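Local structure of SusD superfamily protein (Bacteroides thetaiotaomicron, 3MCX) at residues Asp50-Ala54 / Ala430-Lys434; Thr98-Ile102 / Ala125-Arg129. The protein is of unknown function but belongs to the SusD family of outer-membrane proteins, and so probably binds glycans at the cell surface for uptake. All blocks are in the same frame, centred on the assembly; numbering follows the deposited sequence. Where two conformers were deposited one is given.

Contact 1: residues Asp50-Ala54 / Ala430-Lys434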
ATOM      1  N   ASP A  50      -5.893  -4.699  -0.893  1.00  7.76           N
ATOM      2  CA  ASP A  50      -7.311  -4.705  -0.586  1.00  7.65           C
ATOM      3  C   ASP A  50      -8.024  -5.922  -1.185  1.00  8.24           C
ATOM      4  O   ASP A  50      -8.668  -6.670  -0.463  1.00  7.42           O
ATOM      5  CB  ASP A  50      -7.917  -3.404  -1.054  1.00  7.02           C
ATOM      6  CG  ASP A  50      -7.411  -2.239  -0.247  1.00  8.86           C
ATOM      7  OD1 ASP A  50      -7.793  -2.157   0.951  1.00  8.27           O
ATOM      8  OD2 ASP A  50      -6.641  -1.442  -0.798  1.00  8.15           O
ATOM      9  N   CYS A  51      -7.865  -6.177  -2.464  1.00  7.03           N
ATOM     10  CA  CYS A  51      -8.613  -7.274  -3.086  1.00  7.17           C
ATOM     11  C   CYS A  51      -8.178  -8.666  -2.650  1.00  7.49           C
ATOM     12  O   CYS A  51      -8.901  -9.660  -2.872  1.00  6.89           O
ATOM     13  CB  CYS A  51      -8.667  -7.184  -4.623  1.00  7.12           C
ATOM     14  SG  CYS A  51      -7.094  -7.468  -5.450  1.00  8.19           S
ATOM     15  N   ARG A  52      -7.008  -8.771  -2.012  1.00  7.47           N
ATOM     16  CA  ARG A  52      -6.527 -10.034  -1.476  1.00  7.39           C
ATOM     17  C   ARG A  52      -7.116 -10.366  -0.105  1.00  6.86           C
ATOM     18  O   ARG A  52      -6.983 -11.505   0.367  1.00  7.12           O
ATOM     19  CB  ARG A  52      -4.986 -10.036  -1.413  1.00  7.65           C
ATOM     20  CG  ARG A  52      -4.300  -9.941  -2.742  1.00  6.66           C
ATOM     21  CD  ARG A  52      -4.259 -11.259  -3.465  1.00  6.30           C
ATOM     22  NE  ARG A  52      -3.116 -12.058  -3.004  1.00  6.76           N
ATOM     23  CZ  ARG A  52      -2.722 -13.181  -3.583  1.00  6.74           C
ATOM     24  NH1 ARG A  52      -3.433 -13.712  -4.562  1.00  6.88           N
ATOM     25  NH2 ARG A  52      -1.595 -13.769  -3.181  1.00  7.76           N
ATOM     26  N   ALA A  53      -7.761  -9.386   0.535  1.00  6.75           N
ATOM     27  CA  ALA A  53      -8.368  -9.566   1.854  1.00  7.04           C
ATOM     28  C   ALA A  53      -9.881  -9.778   1.663  1.00  6.82           C
ATOM     29  O   ALA A  53     -10.273 -10.479   0.722  1.00  7.54           O
ATOM     30  CB  ALA A  53      -8.016  -8.398   2.825  1.00  7.65           C
ATOM     31  N   ALA A  54     -10.726  -9.298   2.570  1.00  7.37           N
ATOM     32  CA  ALA A  54     -12.147  -9.668   2.584  1.00  7.18           C
ATOM     33  C   ALA A  54     -13.140  -8.535   2.385  1.00  7.56           C
ATOM     34  O   ALA A  54     -14.354  -8.813   2.304  1.00  7.38           O
ATOM     35  CB  ALA A  54     -12.489 -10.402   3.901  1.00  7.43           C
ATOM     36  N   ALA A 430      -6.431 -16.179   9.290  1.00  6.66           N
ATOM     37  CA  ALA A 430      -7.115 -16.589   8.060  1.00  6.82           C
ATOM     38  C   ALA A 430      -8.020 -15.481   7.558  1.00  7.27           C
ATOM     39  O   ALA A 430      -8.724 -14.828   8.340  1.00  6.90           O
ATOM     40  CB  ALA A 430      -7.943 -17.858   8.277  1.00  8.09           C
ATOM     41  N   ILE A 431      -8.053 -15.377   6.238  1.00  6.83           N
ATOM     42  CA  ILE A 431      -8.886 -14.406   5.506  1.00  6.95           C
ATOM     43  C   ILE A 431     -10.095 -15.167   5.012  1.00  7.41           C
ATOM     44  O   ILE A 431      -9.935 -16.143   4.279  1.00  8.22           O
ATOM     45  CB  ILE A 431      -8.109 -13.867   4.330  1.00  7.37           C
ATOM     46  CG1 ILE A 431      -6.951 -12.998   4.815  1.00  7.86           C
ATOM     47  CG2 ILE A 431      -9.061 -13.058   3.426  1.00  7.93           C
ATOM     48  CD1 ILE A 431      -5.878 -12.841   3.753  1.00  9.20           C
ATOM     49  N   GLU A 432     -11.305 -14.781   5.440  1.00  7.01           N
ATOM     50  CA  GLU A 432     -12.531 -15.470   5.018  0.50  6.64           C
ATOM     51  C   GLU A 432     -13.427 -14.471   4.289  1.00  6.67           C
ATOM     52  O   GLU A 432     -13.758 -13.409   4.818  1.00  8.34           O
ATOM     53  CB  GLU A 432     -13.299 -16.089   6.199  0.50  6.91           C
ATOM     54  CG  GLU A 432     -12.608 -17.300   6.851  0.50  6.59           C
ATOM     55  CD  GLU A 432     -13.452 -17.935   7.956  0.50  6.05           C
ATOM     56  OE1 GLU A 432     -13.646 -17.305   9.025  0.50 13.56           O
ATOM     57  OE2 GLU A 432     -13.972 -19.036   7.719  0.50  8.14           O
ATOM     58  N   ARG A 433     -13.804 -14.824   3.072  1.00  6.86           N
ATOM     59  CA  ARG A 433     -14.736 -14.040   2.268  1.00  6.80           C
ATOM     60  C   ARG A 433     -16.135 -14.615   2.506  1.00  6.88           C
ATOM     61  O   ARG A 433     -16.525 -15.586   1.860  1.00  8.51           O
ATOM     62  CB  ARG A 433     -14.331 -14.154   0.798  1.00  6.91           C
ATOM     63  CG  ARG A 433     -13.115 -13.396   0.391  1.00  6.95           C
ATOM     64  CD  ARG A 433     -11.740 -14.074   0.699  1.00  6.87           C
ATOM     65  NE  ARG A 433     -10.750 -13.251   0.051  1.00  7.10           N
ATOM     66  CZ  ARG A 433     -10.404 -13.320  -1.231  1.00  6.55           C
ATOM     67  NH1 ARG A 433     -10.690 -14.378  -1.975  1.00  7.00           N
ATOM     68  NH2 ARG A 433      -9.694 -12.348  -1.729  1.00  6.44           N
ATOM     69  N   LYS A 434     -16.879 -14.023   3.447  1.00  7.24           N
ATOM     70  CA  LYS A 434     -18.148 -14.576   3.904  1.00  8.00           C
ATOM     71  C   LYS A 434     -19.384 -13.876   3.337  1.00  7.36           C
ATOM     72  O   LYS A 434     -20.465 -14.455   3.301  1.00  8.57           O
ATOM     73  CB  LYS A 434     -18.256 -14.552   5.436  1.00  8.32           C
ATOM     74  CG  LYS A 434     -17.284 -15.516   6.131  1.00 13.60           C
ATOM     75  CD  LYS A 434     -17.768 -15.802   7.536  1.00 20.97           C
ATOM     76  CE  LYS A 434     -16.629 -15.937   8.517  1.00 23.55           C
ATOM     77  NZ  LYS A 434     -17.123 -15.796   9.965  1.00 25.63           N
TER
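Arg433 reaches along the turn that follows helix 44-51 and grips the carbonyl of Ala53 side-on, with NE and NH2 both donating to the same oxygen. Arg433 NE lies 2.9 Å and Arg433 NH2 3.1 Å from Ala53 O; neither bond is straight, the N-H...O angles being 135° and 137°, as expected when two donors of one guanidinium share an acceptor. The oxygen sits at the guanidinium edge, near its plane. NH2 approaches in the plane of the Ala53 carbonyl, whereas NE comes from above that plane. A bend at chi2 (81°) followed by an extended chi3 carries CD and the head group past Ala53 O. Cys51 O also lies at the guanidinium edge, 3.0 Å from Arg433 NH2, but at an angle too poor for a hydrogen bond. NH1 turns to Tyr72 O and Ala447 O.

Beside the guanidinium, Ile431 packs against the backbone. Ile431 CG2, anti to its own N, rests 3.8 Å from Ala53 C, while Ile431 CD1 extends to 3.8 Å from Arg52 O. The methyl Ala54 CB lies 3.4 Å from Glu432 O. Phe421 and Tyr424 of helix 420-426 also touch Ile431, and strand 431-432 pairs antiparallel with strand 449-450.

With carbonyls of Ala53, Tyr72 and Ala447 as its partners, the buried guanidinium is held by backbone dipoles, which fix its rotation and would be expected to stabilise its positive charge away from bulk solvent; this ties the turn after helix 44-51 to the small sheet.

Contact 2: residues Thr98-Ile102 / Ala125-Arg129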
ATOM      1  N   THR A  98      17.064   4.070  -9.389  1.00  5.40           N
ATOM      2  CA  THR A  98      17.628   4.525  -8.121  1.00  5.58           C
ATOM      3  C   THR A  98      19.117   4.179  -8.012  1.00  4.81           C
ATOM      4  O   THR A  98      19.924   5.008  -7.559  1.00  4.18           O
ATOM      5  CB  THR A  98      16.908   4.053  -6.840  1.00  5.74           C
ATOM      6  OG1 THR A  98      17.009   2.620  -6.642  1.00  6.00           O
ATOM      7  CG2 THR A  98      15.436   4.487  -6.823  1.00  5.31           C
ATOM      8  N   ASN A  99      19.495   2.978  -8.456  1.00  4.67           N
ATOM      9  CA  ASN A  99      20.885   2.580  -8.388  1.00  4.27           C
ATOM     10  C   ASN A  99      21.774   3.409  -9.299  1.00  3.68           C
ATOM     11  O   ASN A  99      22.882   3.817  -8.938  1.00  4.41           O
ATOM     12  CB  ASN A  99      21.011   1.081  -8.701  1.00  4.30           C
ATOM     13  CG  ASN A  99      20.601   0.229  -7.515  1.00  6.78           C
ATOM     14  OD1 ASN A  99      20.845   0.621  -6.383  1.00 10.53           O
ATOM     15  ND2 ASN A  99      20.031  -0.946  -7.766  1.00  7.85           N
ATOM     16  N   ASN A 100      21.290   3.696 -10.515  1.00  4.75           N
ATOM     17  CA  ASN A 100      22.017   4.542 -11.437  1.00  5.03           C
ATOM     18  C   ASN A 100      22.240   5.973 -10.892  1.00  3.61           C
ATOM     19  O   ASN A 100      23.318   6.519 -10.983  1.00  3.93           O
ATOM     20  CB  ASN A 100      21.289   4.596 -12.788  1.00  5.68           C
ATOM     21  CG  ASN A 100      21.349   3.254 -13.538  1.00 13.47           C
ATOM     22  OD1 ASN A 100      22.092   2.331 -13.150  1.00 18.42           O
ATOM     23  ND2 ASN A 100      20.557   3.138 -14.611  1.00 15.06           N
ATOM     24  N   LEU A 101      21.179   6.510 -10.278  1.00  3.31           N
ATOM     25  CA  LEU A 101      21.243   7.859  -9.723  1.00  3.48           C
ATOM     26  C   LEU A 101      22.183   7.919  -8.512  1.00  2.61           C
ATOM     27  O   LEU A 101      23.012   8.801  -8.441  1.00  3.41           O
ATOM     28  CB  LEU A 101      19.822   8.338  -9.358  1.00  3.72           C
ATOM     29  CG  LEU A 101      19.710   9.742  -8.737  1.00  4.77           C
ATOM     30  CD1 LEU A 101      20.352  10.826  -9.571  1.00  5.86           C
ATOM     31  CD2 LEU A 101      18.232  10.032  -8.480  1.00  6.68           C
ATOM     32  N   ILE A 102      21.999   6.980  -7.582  1.00  3.15           N
ATOM     33  CA  ILE A 102      22.878   6.916  -6.421  1.00  3.38           C
ATOM     34  C   ILE A 102      24.333   6.765  -6.829  1.00  3.43           C
ATOM     35  O   ILE A 102      25.215   7.480  -6.354  1.00  2.84           O
ATOM     36  CB  ILE A 102      22.465   5.798  -5.444  1.00  3.55           C
ATOM     37  CG1 ILE A 102      21.076   6.101  -4.826  1.00  4.73           C
ATOM     38  CG2 ILE A 102      23.552   5.616  -4.364  1.00  4.78           C
ATOM     39  CD1 ILE A 102      20.335   4.920  -4.212  1.00  5.73           C
ATOM     40  N   ALA A 125      16.248   8.850  -3.179  1.00  5.00           N
ATOM     41  CA  ALA A 125      16.452   7.657  -4.008  1.00  4.75           C
ATOM     42  C   ALA A 125      16.591   6.383  -3.143  1.00  4.98           C
ATOM     43  O   ALA A 125      16.080   5.335  -3.497  1.00  5.33           O
ATOM     44  CB  ALA A 125      17.690   7.844  -4.907  1.00  4.64           C
ATOM     45  N   LEU A 126      17.314   6.487  -2.036  1.00  5.54           N
ATOM     46  CA  LEU A 126      17.498   5.364  -1.120  1.00  5.12           C
ATOM     47  C   LEU A 126      16.194   4.907  -0.532  1.00  5.20           C
ATOM     48  O   LEU A 126      15.922   3.704  -0.473  1.00  6.71           O
ATOM     49  CB  LEU A 126      18.501   5.714   0.004  1.00  5.85           C
ATOM     50  CG  LEU A 126      20.002   5.566  -0.312  1.00  6.48           C
ATOM     51  CD1 LEU A 126      20.838   6.234   0.793  1.00  5.12           C
ATOM     52  CD2 LEU A 126      20.373   4.051  -0.517  1.00  5.87           C
ATOM     53  N   VAL A 127      15.343   5.846  -0.129  1.00  5.74           N
ATOM     54  CA  VAL A 127      14.042   5.464   0.416  1.00  5.90           C
ATOM     55  C   VAL A 127      13.204   4.781  -0.672  1.00  5.70           C
ATOM     56  O   VAL A 127      12.578   3.749  -0.441  1.00  7.48           O
ATOM     57  CB  VAL A 127      13.231   6.616   1.069  1.00  7.11           C
ATOM     58  CG1 VAL A 127      11.916   6.046   1.655  1.00  7.09           C
ATOM     59  CG2 VAL A 127      13.993   7.266   2.156  1.00  7.98           C
HETATM   60  N   MSE A 128      13.220   5.342  -1.881  1.00  6.26           N
HETATM   61  CA  MSE A 128      12.501   4.705  -2.977  0.50  6.26           C
HETATM   62  C   MSE A 128      13.056   3.317  -3.295  1.00  6.86           C
HETATM   63  O   MSE A 128      12.303   2.413  -3.627  1.00  7.17           O
HETATM   64  CB  MSE A 128      12.518   5.592  -4.211  0.50  7.26           C
HETATM   65  CG  MSE A 128      11.693   5.068  -5.354  0.50  8.29           C
HETATM   66 SE   MSE A 128       9.812   4.736  -4.959  0.38  7.39          SE
HETATM   67  CE  MSE A 128       9.508   6.110  -3.598  0.50 10.74           C
ATOM     68  N   ARG A 129      14.363   3.136  -3.224  1.00  5.97           N
ATOM     69  CA  ARG A 129      14.941   1.793  -3.445  1.00  6.22           C
ATOM     70  C   ARG A 129      14.453   0.799  -2.384  1.00  6.05           C
ATOM     71  O   ARG A 129      14.087  -0.331  -2.684  1.00  6.24           O
ATOM     72  CB  ARG A 129      16.463   1.836  -3.434  1.00  6.73           C
ATOM     73  CG  ARG A 129      17.110   0.588  -4.035  1.00  6.54           C
ATOM     74  CD  ARG A 129      18.596   0.673  -4.133  1.00  6.59           C
ATOM     75  NE  ARG A 129      19.272   0.671  -2.845  1.00  6.65           N
ATOM     76  CZ  ARG A 129      20.570   0.864  -2.695  1.00  6.40           C
ATOM     77  NH1 ARG A 129      21.321   1.086  -3.747  1.00  7.45           N
ATOM     78  NH2 ARG A 129      21.139   0.825  -1.482  1.00  7.77           N
TER
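Thr98 lays its side chain across the stem of Arg129: Thr98 OG1 is 3.3 Å from Arg129 CG, and the methyl Thr98 CG2 settles 3.5 Å from Ala125 O, one turn back on the facing helix. With chi1 at 66°, OG1 lies between the backbone N and the carbonyl carbon of Thr98, where it hydrogen-bonds Ile95 O within its own helix, and CG2 is turned toward Ala125 O.

The arginine leaves its helix extended, CG opposite the backbone N, and bends only at chi3, which brings NH1 to Asn99. Arg129 NH1 donates to Asn99 OD1 over 2.7 Å, nearly in line with the amide C=O and close to the guanidinium plane, although amide and guanidinium planes are turned 55° apart. Both groups have second partners: Asn99 ND2 bonds Glu157 O, and Arg129 NE forms a salt bridge with Asp182 of helix 172-186. The guanidinium is thus fixed from two directions, while Ile102 CD1 lies over one of its faces, 4.0 Å from Arg129 NH1.

Ala125 CB packs among the side chains of the facing helix, meeting Ile102 CG1 at 3.8 Å and Leu101 CD2 at 4.2 Å. The Ile102 and Leu126 side chains cross at about a right angle, CD1 meeting CD2. Leu101 and Thr98 also touch helix 21-36.

The segment axes come within 9.5 Å and run nearly antiparallel, 155° between their directions. Consecutive helices 81-106 and 115-140 thus form an antiparallel helical hairpin, consistent with the helix-rich, TPR-like architecture of SusD-family proteins.

Both contacts are buried, but they lie on opposite sides of the chain's centre, 34 Å apart between centres, and share no helix or strand. Contact 2 joins two neighbouring helices through packed side chains, with one side-chain amide as polar partner; contact 1 brings together segments 376 residues apart, where a loop meets a short strand and backbone carbonyls do most of the bonding. An arginine is prominent in each: in 50-54/430-434 it bonds peptide oxygens, including that of Ala53 in the loop, whereas in 98-102/125-129 it turns to an asparagine and an aspartate. Contact 1 lies away from the annotated zinc sites; in contact 2 the Asn99 side chain is about 11 Å from that of His165, a zinc ligand in a structure of this protein.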